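Local coordinates for 2-hydroxyisobutanoyl-CoA mutase large subunit (Aquincola tertiaricarbonis, PDB 4R3U), which catalyses, together with its small cobalamin-binding partner subunit, the isomerisation of 2-hydroxyisobutyryl-CoA and (S)-3-hydroxybutyryl-CoA, at residues 96-101 with 121-126; 113-118 with 166-171; 297-302 with 339-344. One frame throughout, in Å; residues are numbered along the deposited sequence.

Contact 1 of 3, residues 96-101 with 121-126. With 3KK (S-{(3R,5R,9R)-1-[(2R,3S,4R,5R)-5-(6-amino-9H-purin-9-yl)-4-hydroxy-3-(phosphonooxy)tetrahydrofuran-2-yl]-3,5,9-trihydroxy-8,8-dimethyl-3,5-dioxido-10,14-dioxo-2,4,6-trioxa-11,15-diaza-3lambda~5~,5lambda~5~-diphosphaheptadecan-17-yl} 2-hydroxy-2-methylpropanethioate), chain F.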
# COMPACT_ATOMS: atom_id res chain seq x y z
N TRP A 96 0.27 17.01 -4.31
CA TRP A 96 -0.62 16.75 -5.44
C TRP A 96 -2.07 17.03 -4.99
O TRP A 96 -2.37 16.96 -3.79
CB TRP A 96 -0.47 15.27 -5.93
CG TRP A 96 -0.78 14.24 -4.89
CD1 TRP A 96 -2.00 13.67 -4.64
CD2 TRP A 96 0.11 13.75 -3.87
NE1 TRP A 96 -1.92 12.83 -3.55
CE2 TRP A 96 -0.64 12.86 -3.06
CE3 TRP A 96 1.48 13.93 -3.61
CZ2 TRP A 96 -0.06 12.18 -1.96
CZ3 TRP A 96 2.06 13.24 -2.53
CH2 TRP A 96 1.29 12.37 -1.73
N THR A 97 -2.96 17.35 -5.92
CA THR A 97 -4.35 17.57 -5.60
C THR A 97 -4.98 16.19 -5.33
O THR A 97 -4.79 15.24 -6.11
CB THR A 97 -5.08 18.32 -6.73
OG1 THR A 97 -4.33 19.48 -7.12
CG2 THR A 97 -6.45 18.80 -6.32
N MET A 98 -5.67 16.07 -4.20
CA MET A 98 -6.40 14.88 -3.83
C MET A 98 -7.79 15.22 -4.35
O MET A 98 -8.53 16.04 -3.76
CB MET A 98 -6.34 14.65 -2.32
CG MET A 98 -4.90 14.61 -1.83
SD MET A 98 -4.73 14.07 -0.14
CE MET A 98 -2.96 14.23 0.05
N ARG A 99 -8.04 14.75 -5.58
CA ARG A 99 -9.22 15.07 -6.37
C ARG A 99 -10.00 13.79 -6.76
O ARG A 99 -9.68 13.11 -7.76
CB ARG A 99 -8.75 15.85 -7.60
CG ARG A 99 -9.88 16.40 -8.44
CD ARG A 99 -9.41 16.86 -9.80
NE ARG A 99 -8.31 17.82 -9.73
CZ ARG A 99 -8.45 19.11 -9.47
NH1 ARG A 99 -9.65 19.62 -9.24
NH2 ARG A 99 -7.39 19.90 -9.44
N GLN A 100 -11.03 13.48 -5.94
CA GLN A 100 -11.91 12.33 -6.07
C GLN A 100 -13.13 12.60 -6.95
O GLN A 100 -13.81 13.62 -6.78
CB GLN A 100 -12.36 11.86 -4.67
CG GLN A 100 -11.25 11.38 -3.78
CD GLN A 100 -10.50 10.19 -4.32
OE1 GLN A 100 -9.33 10.29 -4.66
NE2 GLN A 100 -11.16 9.05 -4.38
N ILE A 101 -13.43 11.64 -7.85
CA ILE A 101 -14.60 11.72 -8.74
C ILE A 101 -15.88 11.64 -7.89
O ILE A 101 -15.97 10.84 -6.96
CB ILE A 101 -14.62 10.59 -9.82
CG1 ILE A 101 -13.43 10.60 -10.77
CG2 ILE A 101 -15.91 10.57 -10.55
CD1 ILE A 101 -13.00 9.16 -11.13
N GLY A 121 -11.08 15.87 3.27
CA GLY A 121 -9.73 16.30 2.92
C GLY A 121 -9.40 16.41 1.44
O GLY A 121 -8.22 16.58 1.11
N GLN A 122 -10.40 16.31 0.55
CA GLN A 122 -10.13 16.49 -0.86
C GLN A 122 -9.85 18.01 -1.09
O GLN A 122 -10.49 18.86 -0.45
CB GLN A 122 -11.27 15.96 -1.74
CG GLN A 122 -12.11 17.04 -2.46
CD GLN A 122 -12.99 16.43 -3.50
OE1 GLN A 122 -12.63 15.40 -4.14
NE2 GLN A 122 -14.14 17.05 -3.70
N THR A 123 -8.87 18.31 -1.95
CA THR A 123 -8.32 19.63 -2.27
C THR A 123 -8.65 20.12 -3.69
O THR A 123 -8.28 21.23 -4.08
CB THR A 123 -6.81 19.65 -1.90
OG1 THR A 123 -6.13 18.63 -2.64
CG2 THR A 123 -6.58 19.41 -0.39
N GLY A 124 -9.38 19.30 -4.44
CA GLY A 124 -9.85 19.60 -5.79
C GLY A 124 -11.14 18.86 -6.09
O GLY A 124 -11.32 17.75 -5.60
N ILE A 125 -12.03 19.46 -6.87
CA ILE A 125 -13.29 18.83 -7.26
C ILE A 125 -13.16 18.10 -8.62
O ILE A 125 -12.58 18.63 -9.55
CB ILE A 125 -14.43 19.89 -7.25
CG1 ILE A 125 -14.96 20.09 -5.82
CG2 ILE A 125 -15.57 19.59 -8.25
CD1 ILE A 125 -15.43 21.49 -5.56
N SER A 126 -13.70 16.87 -8.71
CA SER A 126 -13.77 16.10 -9.94
C SER A 126 -15.23 15.72 -10.14
O SER A 126 -15.90 15.32 -9.19
CB SER A 126 -12.87 14.86 -9.91
OG SER A 126 -13.01 14.06 -11.07
C4 3KK F . -14.50 8.29 -16.83
C3 3KK F . -13.50 8.46 -15.69
C2 3KK F . -12.65 7.20 -15.55
O3 3KK F . -14.24 8.65 -14.50
C1 3KK F . -12.58 9.67 -15.90
O1 3KK F . -12.10 9.96 -16.99
S1P 3KK F . -12.30 10.58 -14.41
C2P 3KK F . -11.24 11.95 -14.96
C3P 3KK F . -11.13 12.99 -13.88
N4P 3KK F . -10.19 14.01 -14.33
C5P 3KK F . -9.53 14.80 -13.47
O5P 3KK F . -9.65 14.75 -12.24
C6P 3KK F . -8.59 15.78 -14.17
C7P 3KK F . -7.94 16.76 -13.20
N8P 3KK F . -6.98 17.61 -13.90
C9P 3KK F . -6.43 18.68 -13.30
O9P 3KK F . -6.72 19.01 -12.15
CAP 3KK F . -5.49 19.55 -14.18
OAP 3KK F . -5.95 19.64 -15.55
CBP 3KK F . -3.95 19.28 -14.04
CDP 3KK F . -3.16 20.36 -14.78
CEP 3KK F . -3.56 17.92 -14.63
CCP 3KK F . -3.51 19.35 -12.56
O6A 3KK F . -3.97 20.59 -12.00
P2A 3KK F . -4.09 20.89 -10.45
O4A 3KK F . -4.67 19.73 -9.76
O5A 3KK F . -4.75 22.21 -10.31
O3A 3KK F . -2.52 20.96 -10.04
P1A 3KK F . -1.42 22.09 -10.50
O1A 3KK F . -1.85 22.86 -11.70
O2A 3KK F . -0.11 21.43 -10.54
O5B 3KK F . -1.49 23.00 -9.15
C5B 3KK F . -2.38 24.12 -8.98
C4B 3KK F . -1.56 25.41 -8.77
O4B 3KK F . -0.50 25.23 -7.79
C3B 3KK F . -0.89 25.85 -10.07
O3B 3KK F . -0.93 27.30 -10.12
P3B 3KK F . -1.83 28.13 -11.18
O8A 3KK F . -1.30 27.67 -12.48
O7A 3KK F . -3.20 27.71 -10.84
O9A 3KK F . -1.50 29.53 -10.82
C2B 3KK F . 0.53 25.35 -9.92
O2B 3KK F . 1.46 26.12 -10.69
C1B 3KK F . 0.77 25.51 -8.43
N9A 3KK F . 1.78 24.55 -7.90
C8A 3KK F . 1.73 23.22 -7.85
N7A 3KK F . 2.87 22.78 -7.31
C5A 3KK F . 3.62 23.84 -7.00
C4A 3KK F . 2.94 24.95 -7.37
N3A 3KK F . 3.45 26.19 -7.18
C2A 3KK F . 4.72 26.36 -6.57
N1A 3KK F . 5.40 25.17 -6.20
C6A 3KK F . 4.84 23.96 -6.44
N6A 3KK F . 5.48 22.83 -6.10
O HOH W 1 -3.72 18.40 -1.91
O HOH W 2 -15.21 15.78 -6.42
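T123 grips both backbone polar atoms of M98. Its hydroxyl OG1, set between its own backbone N and carbonyl carbon (chi1 59°), accepts from M98 N at 3.0 Å, while T123 N donates to M98 O at 2.9 Å. A threonine suits the spot because its short hydroxyl can stand in for a main-chain acceptor. Further on, the extended side chain of Q122 does the same job: its OE1 takes the amide of Q100 N at 3.1 Å, the C=O aimed almost straight at the donor (162°). A water joins Q122 NE2 and S126 N to Q100 O. Side-chain and water links thus supplement the backbone bonds where strands 97-102 and 125-128 begin, the first and last elements of a beta-alpha-beta unit through helix 107-119 in the TIM barrel that binds the acyl-CoA.

The charged group here is the R99 guanidinium. NH1 reaches I125 O at 3.1 Å, an acceptor lying in the guanidinium plane, and NH2 donates to the diphosphate oxygen O4A of the ligand at 2.7 Å; S174 and S375 hold NH2 and NE from outside. G124 CA lies over one guanidinium face and ligand O9P over the opposite one. Lacking a CB, G124 leaves room for NH1 and for T97 CG2, 3.5 Å from G124 CA. I101 CG1 packs 3.5 Å from the S126 hydroxyl OG, beside the ligand's pantetheine arm.

Contact 2 of 3, residues 113-118 with 166-171; sequences RFKYLI and ADIDLE
On the outside of the TIM barrel, F114, K115 and I118 of helix 107-119 face A166, D167 and I168 in the loop that leads to strand 175-178. The polar half is a salt bridge: K115 NZ meets D167 OD2 at 2.7 Å, on the anti lone pair, the one turned away from OD1. The lysine has CG anti to its carbonyl carbon (chi1 -64°) and runs extended from there, a long reach that a residue at the border of helix and solvent can afford. The ammonium also makes a weak bond to A166 O at 3.4 Å; N111, one turn earlier, accepts from NZ through OD1 and donates from ND2 to A166 O.

Helix 107-119 links strands 97-102 and 125-128 in a beta-alpha-beta unit on the outside of the barrel, and the loop lies beside it against strand 125-128. I168 supplies the apolar half, its CD1 approaching I118 CD1 at 4.2 Å and F114 CB at 4.4 Å. A branched aliphatic chain fits here because I168 also packs on I125 of the sheet beneath, while its backbone O accepts a hydrogen bond from R197 NH1.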
# COMPACT_ATOMS: atom_id res chain seq x y z
N ARG A 113 -22.12 15.31 -2.09
CA ARG A 113 -20.89 14.49 -2.14
C ARG A 113 -19.62 15.37 -2.24
O ARG A 113 -18.65 15.04 -1.57
CB ARG A 113 -20.94 13.47 -3.30
CG ARG A 113 -19.77 12.46 -3.32
CD ARG A 113 -19.66 11.58 -2.08
NE ARG A 113 -20.72 10.58 -2.08
CZ ARG A 113 -20.58 9.35 -2.56
NH1 ARG A 113 -21.60 8.52 -2.56
NH2 ARG A 113 -19.43 8.98 -3.12
N PHE A 114 -19.63 16.49 -3.02
CA PHE A 114 -18.49 17.43 -3.08
C PHE A 114 -18.13 17.88 -1.68
O PHE A 114 -16.98 17.80 -1.27
CB PHE A 114 -18.80 18.68 -3.94
CG PHE A 114 -18.83 18.48 -5.43
CD1 PHE A 114 -18.29 17.34 -6.02
CD2 PHE A 114 -19.44 19.43 -6.26
CE1 PHE A 114 -18.33 17.16 -7.41
CE2 PHE A 114 -19.43 19.27 -7.65
CZ PHE A 114 -18.90 18.12 -8.21
N LYS A 115 -19.16 18.33 -0.94
CA LYS A 115 -19.06 18.84 0.44
C LYS A 115 -18.53 17.78 1.40
O LYS A 115 -17.63 18.09 2.18
CB LYS A 115 -20.37 19.48 0.89
CG LYS A 115 -20.68 20.71 0.04
CD LYS A 115 -22.07 21.28 0.25
CE LYS A 115 -22.19 22.65 -0.37
NZ LYS A 115 -23.62 23.03 -0.56
N TYR A 116 -19.02 16.53 1.28
CA TYR A 116 -18.53 15.40 2.07
C TYR A 116 -17.03 15.17 1.81
O TYR A 116 -16.24 15.03 2.76
CB TYR A 116 -19.31 14.12 1.73
CG TYR A 116 -18.71 12.90 2.39
CD1 TYR A 116 -18.97 12.61 3.73
CD2 TYR A 116 -17.82 12.07 1.69
CE1 TYR A 116 -18.38 11.51 4.35
CE2 TYR A 116 -17.21 10.98 2.32
CZ TYR A 116 -17.51 10.69 3.64
OH TYR A 116 -16.96 9.60 4.25
N LEU A 117 -16.66 15.07 0.51
CA LEU A 117 -15.30 14.84 0.02
C LEU A 117 -14.36 15.94 0.48
O LEU A 117 -13.25 15.64 0.92
CB LEU A 117 -15.29 14.69 -1.53
CG LEU A 117 -15.98 13.45 -2.11
CD1 LEU A 117 -16.08 13.55 -3.59
CD2 LEU A 117 -15.28 12.16 -1.67
N ILE A 118 -14.81 17.22 0.42
CA ILE A 118 -14.05 18.37 0.94
C ILE A 118 -13.84 18.24 2.46
O ILE A 118 -12.72 18.40 2.94
CB ILE A 118 -14.67 19.73 0.48
CG1 ILE A 118 -14.47 19.88 -1.06
CG2 ILE A 118 -14.07 20.93 1.26
CD1 ILE A 118 -15.30 20.92 -1.78
N ALA A 166 -23.32 24.81 -5.96
CA ALA A 166 -23.92 25.63 -4.92
C ALA A 166 -23.00 25.67 -3.71
O ALA A 166 -22.45 24.64 -3.33
CB ALA A 166 -25.28 25.07 -4.52
N ASP A 167 -22.79 26.88 -3.15
CA ASP A 167 -21.93 27.13 -1.98
C ASP A 167 -20.45 26.72 -2.19
O ASP A 167 -19.73 26.47 -1.23
CB ASP A 167 -22.52 26.50 -0.68
CG ASP A 167 -24.03 26.58 -0.57
OD1 ASP A 167 -24.57 27.71 -0.40
OD2 ASP A 167 -24.68 25.52 -0.67
N ILE A 168 -19.98 26.69 -3.46
CA ILE A 168 -18.60 26.32 -3.80
C ILE A 168 -17.90 27.54 -4.34
O ILE A 168 -18.33 28.06 -5.36
CB ILE A 168 -18.54 25.11 -4.80
CG1 ILE A 168 -19.33 23.84 -4.30
CG2 ILE A 168 -17.09 24.80 -5.22
CD1 ILE A 168 -18.70 22.97 -3.17
N ASP A 169 -16.82 28.00 -3.67
CA ASP A 169 -16.10 29.21 -4.13
C ASP A 169 -15.18 28.82 -5.25
O ASP A 169 -14.10 28.31 -4.99
CB ASP A 169 -15.30 29.88 -2.98
CG ASP A 169 -14.83 31.28 -3.27
OD1 ASP A 169 -14.54 31.59 -4.44
OD2 ASP A 169 -14.76 32.09 -2.32
N LEU A 170 -15.60 29.05 -6.50
CA LEU A 170 -14.86 28.64 -7.69
C LEU A 170 -13.48 29.26 -7.87
O LEU A 170 -12.62 28.67 -8.55
CB LEU A 170 -15.70 28.70 -8.99
CG LEU A 170 -17.12 28.13 -8.94
CD1 LEU A 170 -17.90 28.54 -10.17
CD2 LEU A 170 -17.12 26.65 -8.72
N GLU A 171 -13.27 30.44 -7.22
CA GLU A 171 -11.99 31.15 -7.19
C GLU A 171 -11.02 30.59 -6.13
O GLU A 171 -9.83 30.86 -6.21
CB GLU A 171 -12.21 32.61 -6.91
CG GLU A 171 -12.67 33.44 -8.09
CD GLU A 171 -12.99 34.84 -7.62
OE1 GLU A 171 -13.23 35.02 -6.41
OE2 GLU A 171 -12.98 35.76 -8.47

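Contact 3 of 3, residues 297-302 with 339-344; sequences AFFFVS and RFHCQT. With 3HC (3-hydroxybutanoyl-coenzyme A), chain E.
F298 to S302 run parallel to F340 to T344, the strand axes 4.5 Å apart at closest and 27° from each other, with five hydrogen bonds: F298 N to R339 O, H341 N to F298 O, F300 N to H341 O, Q343 N to F300 O and S302 N to Q343 O.

One face of the sheet carries F299, V301, H341 and Q343. F299 and H341 lie side by side and point the same way, F299 CD1 standing 3.3 Å from H341 CD2 with the ring planes inclined at 45°. H341 offers a flat face to the pantetheine amide of the bound 3-hydroxybutanoyl-CoA, whose O5P sits 3.1 Å above the ring, over its centre; ND1 bonds to S375 OG. F299 and Q343 instead reach the thioester and acyl atoms. Q343, extended beyond CG, brings OE1 to the rim of the F299 ring, 3.4 Å from CZ, and within 3.2 Å of ligand C2, while its NE2 is held by N379. At the strand entrance, ligand CDP lies over one face of the R339 guanidinium, which N248 anchors.

The other face, with F298, F300, F340, C342, S302 and T344, turns mostly apolar side chains to the outer helices. Here F300 points an edge toward the face of F340 in an offset edge-to-face pair, ring centres 5.9 Å apart. C342 SG lies 3.5 Å from S302 CB.

The strands are a parallel pair of the TIM barrel joined by the beta-alpha-beta crossover through helix 306-327, with the acyl-CoA running along the inner face as in the methylmalonyl-CoA mutase family.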
# COMPACT_ATOMS: atom_id res chain seq x y z
N ALA A 297 -2.55 19.81 -20.62
CA ALA A 297 -2.41 18.87 -19.51
C ALA A 297 -2.82 17.48 -19.99
O ALA A 297 -3.43 17.33 -21.06
CB ALA A 297 -3.25 19.31 -18.31
N PHE A 298 -2.45 16.47 -19.21
CA PHE A 298 -2.66 15.05 -19.51
C PHE A 298 -3.35 14.30 -18.37
O PHE A 298 -3.49 14.82 -17.26
CB PHE A 298 -1.31 14.39 -19.83
CG PHE A 298 -0.64 14.97 -21.05
CD1 PHE A 298 0.10 16.15 -20.97
CD2 PHE A 298 -0.78 14.37 -22.29
CE1 PHE A 298 0.66 16.72 -22.11
CE2 PHE A 298 -0.19 14.93 -23.43
CZ PHE A 298 0.51 16.10 -23.33
N PHE A 299 -3.78 13.08 -18.67
CA PHE A 299 -4.43 12.20 -17.70
C PHE A 299 -3.96 10.77 -17.97
O PHE A 299 -4.20 10.21 -19.05
CB PHE A 299 -5.97 12.35 -17.76
CG PHE A 299 -6.82 11.33 -17.03
CD1 PHE A 299 -6.43 10.82 -15.79
CD2 PHE A 299 -8.05 10.94 -17.54
CE1 PHE A 299 -7.22 9.91 -15.11
CE2 PHE A 299 -8.86 10.03 -16.84
CZ PHE A 299 -8.45 9.54 -15.62
N PHE A 300 -3.27 10.19 -16.99
CA PHE A 300 -2.74 8.81 -17.10
C PHE A 300 -3.20 7.91 -15.96
O PHE A 300 -3.59 8.38 -14.90
CB PHE A 300 -1.20 8.83 -17.20
CG PHE A 300 -0.72 9.54 -18.45
CD1 PHE A 300 -0.93 8.99 -19.71
CD2 PHE A 300 -0.08 10.78 -18.36
CE1 PHE A 300 -0.51 9.66 -20.86
CE2 PHE A 300 0.35 11.44 -19.51
CZ PHE A 300 0.12 10.89 -20.76
N VAL A 301 -3.16 6.61 -16.18
CA VAL A 301 -3.46 5.61 -15.16
C VAL A 301 -2.16 5.34 -14.37
O VAL A 301 -1.05 5.58 -14.88
CB VAL A 301 -4.01 4.27 -15.82
CG1 VAL A 301 -2.92 3.54 -16.60
CG2 VAL A 301 -4.64 3.36 -14.79
N SER A 302 -2.31 4.78 -13.17
CA SER A 302 -1.21 4.24 -12.39
C SER A 302 -1.61 2.78 -12.28
O SER A 302 -2.52 2.42 -11.52
CB SER A 302 -1.11 4.88 -11.02
OG SER A 302 -0.03 4.25 -10.35
N ARG A 339 2.24 18.30 -17.20
CA ARG A 339 1.46 18.29 -15.96
C ARG A 339 0.39 17.22 -16.21
O ARG A 339 -0.15 17.16 -17.32
CB ARG A 339 0.79 19.66 -15.66
CG ARG A 339 1.76 20.84 -15.43
CD ARG A 339 0.99 22.14 -15.35
NE ARG A 339 0.11 22.29 -16.51
CZ ARG A 339 -1.08 22.89 -16.50
NH1 ARG A 339 -1.54 23.45 -15.39
NH2 ARG A 339 -1.80 22.94 -17.60
N PHE A 340 0.13 16.36 -15.20
CA PHE A 340 -0.85 15.29 -15.36
C PHE A 340 -1.65 14.92 -14.12
O PHE A 340 -1.15 15.01 -12.99
CB PHE A 340 -0.23 14.03 -16.02
CG PHE A 340 0.61 13.14 -15.13
CD1 PHE A 340 1.93 13.48 -14.82
CD2 PHE A 340 0.11 11.93 -14.66
CE1 PHE A 340 2.73 12.63 -14.04
CE2 PHE A 340 0.90 11.10 -13.84
CZ PHE A 340 2.20 11.44 -13.56
N HIS A 341 -2.92 14.54 -14.35
CA HIS A 341 -3.81 14.00 -13.34
C HIS A 341 -3.61 12.50 -13.49
O HIS A 341 -3.36 12.00 -14.60
CB HIS A 341 -5.29 14.34 -13.62
CG HIS A 341 -6.26 13.60 -12.73
ND1 HIS A 341 -6.40 13.90 -11.39
CD2 HIS A 341 -7.07 12.56 -13.02
CE1 HIS A 341 -7.28 13.05 -10.91
NE2 HIS A 341 -7.72 12.24 -11.85
N CYS A 342 -3.72 11.78 -12.38
CA CYS A 342 -3.55 10.34 -12.38
C CYS A 342 -4.73 9.69 -11.65
O CYS A 342 -5.25 10.23 -10.69
CB CYS A 342 -2.21 9.97 -11.72
SG CYS A 342 -1.75 8.22 -11.87
N GLN A 343 -5.14 8.52 -12.13
CA GLN A 343 -6.16 7.71 -11.49
C GLN A 343 -5.56 6.34 -11.41
O GLN A 343 -4.90 5.91 -12.36
CB GLN A 343 -7.49 7.71 -12.26
CG GLN A 343 -8.63 6.99 -11.53
CD GLN A 343 -9.96 7.09 -12.23
OE1 GLN A 343 -10.18 7.91 -13.13
NE2 GLN A 343 -10.91 6.29 -11.81
N THR A 344 -5.77 5.65 -10.28
CA THR A 344 -5.28 4.30 -10.07
C THR A 344 -6.07 3.37 -10.99
O THR A 344 -7.21 3.71 -11.38
CB THR A 344 -5.27 3.96 -8.56
OG1 THR A 344 -6.60 3.98 -8.05
CG2 THR A 344 -4.39 4.92 -7.74
N1A 3HC E . 5.40 25.13 -6.19
C2A 3HC E . 4.73 26.40 -6.56
N3A 3HC E . 3.42 26.18 -7.19
C4A 3HC E . 2.93 24.93 -7.37
C5A 3HC E . 3.62 23.83 -7.01
C6A 3HC E . 4.84 23.94 -6.45
N6A 3HC E . 5.47 22.82 -6.11
N7A 3HC E . 2.86 22.77 -7.31
C8A 3HC E . 1.72 23.21 -7.84
N9A 3HC E . 1.78 24.53 -7.91
C1B 3HC E . 0.76 25.49 -8.43
C2B 3HC E . 0.52 25.34 -9.92
O2B 3HC E . 1.44 26.11 -10.69
C3B 3HC E . -0.91 25.85 -10.06
O3B 3HC E . -0.94 27.29 -10.11
P3B 3HC E . -1.83 28.13 -11.17
O7A 3HC E . -3.21 27.71 -10.84
O8A 3HC E . -1.51 29.53 -10.80
O9A 3HC E . -1.30 27.67 -12.47
C4B 3HC E . -1.57 25.40 -8.77
O4B 3HC E . -0.51 25.22 -7.79
C5B 3HC E . -2.39 24.11 -8.97
O5B 3HC E . -1.50 22.98 -9.14
P1A 3HC E . -1.42 22.08 -10.49
O1A 3HC E . -1.85 22.85 -11.69
O2A 3HC E . -0.10 21.42 -10.52
O3A 3HC E . -2.52 20.95 -10.04
P2A 3HC E . -4.09 20.88 -10.45
O4A 3HC E . -4.67 19.72 -9.76
O5A 3HC E . -4.75 22.20 -10.31
O6A 3HC E . -3.97 20.58 -12.00
CBP 3HC E . -3.95 19.28 -14.04
CCP 3HC E . -3.51 19.34 -12.56
CDP 3HC E . -3.16 20.36 -14.78
CEP 3HC E . -3.56 17.92 -14.63
CAP 3HC E . -5.49 19.55 -14.19
OAP 3HC E . -5.95 19.64 -15.55
C9P 3HC E . -6.43 18.68 -13.31
O9P 3HC E . -6.73 19.02 -12.16
N8P 3HC E . -6.98 17.61 -13.90
C7P 3HC E . -7.94 16.76 -13.20
C6P 3HC E . -8.59 15.78 -14.17
C5P 3HC E . -9.53 14.80 -13.46
O5P 3HC E . -9.65 14.75 -12.23
N4P 3HC E . -10.20 14.01 -14.31
C3P 3HC E . -11.14 12.99 -13.85
C2P 3HC E . -11.23 11.95 -14.94
S1P 3HC E . -12.30 10.56 -14.45
C1 3HC E . -12.18 9.63 -15.98
O1 3HC E . -12.22 10.14 -17.10
C2 3HC E . -11.93 8.12 -15.85
C3 3HC E . -13.20 7.35 -15.49
O3 3HC E . -13.74 7.86 -14.27
C4 3HC E . -14.25 7.42 -16.61

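Overall arrangement
Contacts 1 and 3 belong to the same parallel sheet: strands 125-128 and 97-102 are adjacent, then comes 375-377, followed by 340-344 and 298-302. Their centres lie 13 Å apart, and they touch where I101 CD1 meets Q343 NE2, so both border the one channel that takes the acyl-CoA. Contact 2 lies outside that sheet, its centre 11 Å from contact 1 and 22 Å from contact 3, whose nearest atoms are about 11 Å away. Along the chain, contacts 1 and 2 interleave because helix 107-119 connects the two strands of contact 1; contact 3 follows later. Substrate-binding inner wall and outer helical layer are thus joined through I125, which packs on F114 and I168.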